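Local coordinates for protein 5'-Methylthioadenosine Nucleosidase (Arabidopsis thaliana, PDB 2QTT) that is a nucleosidase of the phosphorylase superfamily, built round a mixed beta-sheet flanked by helices, at residues A[26-31]-A[107-112]. Numbering follows the deposited sequence.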
ATOM      1  N   ILE A  26     -28.941  -1.576   3.629  1.00 20.52           N
ATOM      2  CA  ILE A  26     -27.588  -2.051   3.915  1.00 21.03           C
ATOM      3  C   ILE A  26     -27.665  -3.187   4.926  1.00 20.84           C
ATOM      4  O   ILE A  26     -28.437  -3.109   5.879  1.00 19.88           O
ATOM      5  CB  ILE A  26     -26.739  -0.884   4.516  1.00 21.10           C
ATOM      6  CG1 ILE A  26     -26.461   0.162   3.434  1.00 21.53           C
ATOM      7  CG2 ILE A  26     -25.435  -1.396   5.124  1.00 22.51           C
ATOM      8  CD1 ILE A  26     -26.312   1.610   3.968  1.00 25.44           C
ATOM      9  N   SER A  27     -26.890  -4.247   4.708  1.00 20.94           N
ATOM     10  CA  SER A  27     -26.858  -5.351   5.677  1.00 21.40           C
ATOM     11  C   SER A  27     -25.586  -5.393   6.528  1.00 20.92           C
ATOM     12  O   SER A  27     -25.630  -5.808   7.692  1.00 19.94           O
ATOM     13  CB  SER A  27     -27.151  -6.700   5.004  1.00 21.65           C
ATOM     14  OG  SER A  27     -26.304  -6.957   3.903  1.00 26.26           O
ATOM     15  N   SER A  28     -24.451  -4.971   5.967  1.00 19.83           N
ATOM     16  CA  SER A  28     -23.221  -4.941   6.757  1.00 19.88           C
ATOM     17  C   SER A  28     -22.296  -3.757   6.468  1.00 19.74           C
ATOM     18  O   SER A  28     -22.317  -3.160   5.373  1.00 19.51           O
ATOM     19  CB  SER A  28     -22.436  -6.272   6.664  1.00 19.47           C
ATOM     20  OG  SER A  28     -21.679  -6.365   5.479  1.00 18.79           O
ATOM     21  N   VAL A  29     -21.479  -3.444   7.471  1.00 19.50           N
ATOM     22  CA  VAL A  29     -20.440  -2.430   7.350  1.00 19.57           C
ATOM     23  C   VAL A  29     -19.102  -2.977   7.850  1.00 19.43           C
ATOM     24  O   VAL A  29     -19.066  -3.751   8.818  1.00 19.38           O
ATOM     25  CB  VAL A  29     -20.826  -1.113   8.105  1.00 19.99           C
ATOM     26  CG1 VAL A  29     -21.310  -1.395   9.522  1.00 20.85           C
ATOM     27  CG2 VAL A  29     -19.661  -0.096   8.105  1.00 20.00           C
ATOM     28  N   VAL A  30     -18.000  -2.623   7.181  1.00 18.51           N
ATOM     29  CA  VAL A  30     -16.704  -2.878   7.817  1.00 18.04           C
ATOM     30  C   VAL A  30     -16.013  -1.552   8.151  1.00 16.69           C
ATOM     31  O   VAL A  30     -15.950  -0.625   7.324  1.00 16.00           O
ATOM     32  CB  VAL A  30     -15.735  -3.804   7.038  1.00 18.67           C
ATOM     33  CG1 VAL A  30     -16.321  -5.199   6.800  1.00 18.34           C
ATOM     34  CG2 VAL A  30     -15.322  -3.186   5.767  1.00 21.42           C
ATOM     35  N   PHE A  31     -15.529  -1.468   9.375  1.00 14.78           N
ATOM     36  CA  PHE A  31     -14.678  -0.356   9.802  1.00 15.04           C
ATOM     37  C   PHE A  31     -13.228  -0.764   9.612  1.00 14.28           C
ATOM     38  O   PHE A  31     -12.825  -1.850  10.055  1.00 14.28           O
ATOM     39  CB  PHE A  31     -14.887  -0.034  11.281  1.00 15.53           C
ATOM     40  CG  PHE A  31     -16.090   0.798  11.556  1.00 16.22           C
ATOM     41  CD1 PHE A  31     -17.352   0.203  11.634  1.00 17.49           C
ATOM     42  CD2 PHE A  31     -15.967   2.173  11.741  1.00 16.25           C
ATOM     43  CE1 PHE A  31     -18.488   0.968  11.902  1.00 18.46           C
ATOM     44  CE2 PHE A  31     -17.095   2.963  12.008  1.00 16.70           C
ATOM     45  CZ  PHE A  31     -18.360   2.359  12.088  1.00 18.29           C
ATOM     46  N   LYS A 107     -17.627  -9.095   2.313  1.00 17.51           N
ATOM     47  CA  LYS A 107     -18.665  -8.553   1.420  1.00 17.09           C
ATOM     48  C   LYS A 107     -19.458  -7.366   2.023  1.00 17.41           C
ATOM     49  O   LYS A 107     -20.707  -7.357   1.984  1.00 17.22           O
ATOM     50  CB  LYS A 107     -19.625  -9.676   0.985  1.00 17.40           C
ATOM     51  CG  LYS A 107     -18.957 -11.032   0.635  1.00 18.71           C
ATOM     52  CD  LYS A 107     -18.247 -11.015  -0.694  1.00 22.30           C
ATOM     53  CE  LYS A 107     -17.749 -12.422  -1.050  1.00 24.49           C
ATOM     54  NZ  LYS A 107     -16.861 -12.345  -2.235  1.00 27.72           N
ATOM     55  N   PRO A 108     -18.746  -6.332   2.541  1.00 16.99           N
ATOM     56  CA  PRO A 108     -19.464  -5.226   3.190  1.00 16.51           C
ATOM     57  C   PRO A 108     -20.274  -4.429   2.174  1.00 17.15           C
ATOM     58  O   PRO A 108     -19.886  -4.361   1.002  1.00 15.87           O
ATOM     59  CB  PRO A 108     -18.330  -4.351   3.752  1.00 16.73           C
ATOM     60  CG  PRO A 108     -17.144  -4.641   2.864  1.00 15.93           C
ATOM     61  CD  PRO A 108     -17.290  -6.105   2.502  1.00 16.45           C
ATOM     62  N   ASP A 109     -21.393  -3.848   2.612  1.00 16.97           N
ATOM     63  CA  ASP A 109     -22.125  -2.884   1.781  1.00 17.82           C
ATOM     64  C   ASP A 109     -21.397  -1.560   1.746  1.00 16.93           C
ATOM     65  O   ASP A 109     -21.553  -0.781   0.810  1.00 17.63           O
ATOM     66  CB  ASP A 109     -23.549  -2.637   2.296  1.00 17.63           C
ATOM     67  CG  ASP A 109     -24.416  -3.856   2.178  1.00 20.87           C
ATOM     68  OD1 ASP A 109     -24.794  -4.199   1.036  1.00 25.33           O
ATOM     69  OD2 ASP A 109     -24.697  -4.473   3.218  1.00 20.09           O
ATOM     70  N   ILE A 110     -20.624  -1.299   2.787  1.00 16.93           N
ATOM     71  CA  ILE A 110     -19.968  -0.014   2.937  1.00 16.68           C
ATOM     72  C   ILE A 110     -18.783  -0.163   3.877  1.00 16.76           C
ATOM     73  O   ILE A 110     -18.784  -1.016   4.775  1.00 16.97           O
ATOM     74  CB  ILE A 110     -20.996   1.097   3.409  1.00 17.01           C
ATOM     75  CG1 ILE A 110     -20.341   2.479   3.551  1.00 15.36           C
ATOM     76  CG2 ILE A 110     -21.741   0.679   4.696  1.00 16.41           C
ATOM     77  CD1 ILE A 110     -21.375   3.616   3.443  1.00 17.37           C
ATOM     78  N   ILE A 111     -17.769   0.660   3.655  1.00 15.80           N
ATOM     79  CA  ILE A 111     -16.559   0.636   4.437  1.00 16.30           C
ATOM     80  C   ILE A 111     -16.439   1.983   5.062  1.00 15.91           C
ATOM     81  O   ILE A 111     -16.694   2.994   4.409  1.00 16.39           O
ATOM     82  CB  ILE A 111     -15.310   0.450   3.558  1.00 16.29           C
ATOM     83  CG1 ILE A 111     -15.337  -0.894   2.822  1.00 17.77           C
ATOM     84  CG2 ILE A 111     -14.009   0.685   4.380  1.00 17.53           C
ATOM     85  CD1 ILE A 111     -14.526  -1.980   3.459  1.00 22.78           C
ATOM     86  N   ILE A 112     -16.056   1.995   6.332  1.00 15.33           N
ATOM     87  CA  ILE A 112     -15.790   3.233   7.046  1.00 15.36           C
ATOM     88  C   ILE A 112     -14.367   3.209   7.583  1.00 15.14           C
ATOM     89  O   ILE A 112     -14.033   2.407   8.466  1.00 14.08           O
ATOM     90  CB  ILE A 112     -16.788   3.473   8.204  1.00 15.14           C
ATOM     91  CG1 ILE A 112     -18.243   3.291   7.709  1.00 16.61           C
ATOM     92  CG2 ILE A 112     -16.497   4.837   8.877  1.00 16.19           C
ATOM     93  CD1 ILE A 112     -19.373   3.584   8.731  1.00 15.64           C
TER
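Val-30 and Phe-31 of strand 28-31 pair in parallel with Ile-111 and Ile-112 of strand 110-112, inside the mixed, helix-flanked sheet of this phosphorylase-superfamily fold. Strand 28-32 lies between strand 110-119 and strand 72-78. Two backbone bonds reach out from Val-30: its N gives a hydrogen to Ile-110 O (3.0 Å), and its O accepts from Ile-112 N (2.8 Å).

Ahead of these pairs the link is made by a carboxylate. Asp-109 OD2 accepts three hydrogens from Ser-27 and Ser-28. Ser-28 N approaches nearly along the C-O axis, with an N-H...O angle of 166°, whereas Ser-27 N comes from above the carboxylate plane and Ser-27 OG uses the syn lone pair, 3.0 Å from Asp-109 OD2. These three donors fix the rotation of the carboxylate, and Asp-109 N closes the junction from the other direction by bonding to Ser-28 O.

Apolar contacts cover both sheet faces. On one, Val-30 CG1 meets Pro-108 CB at 3.7 Å. On the other, Val-29 CG2, anti to its own N, reaches Ile-112 CG1, and helix 234-259 covers Phe-31 and Ile-112 through Ile-256, Val-255 and Ile-259. Phe-31 and Ile-112 run alongside each other there; Ile-112 CB makes a CH-pi contact over the ring face, 4.1 Å from the Phe-31 ring centroid, while Ile-112 CD1 touches Phe-31 CZ at 3.7 Å.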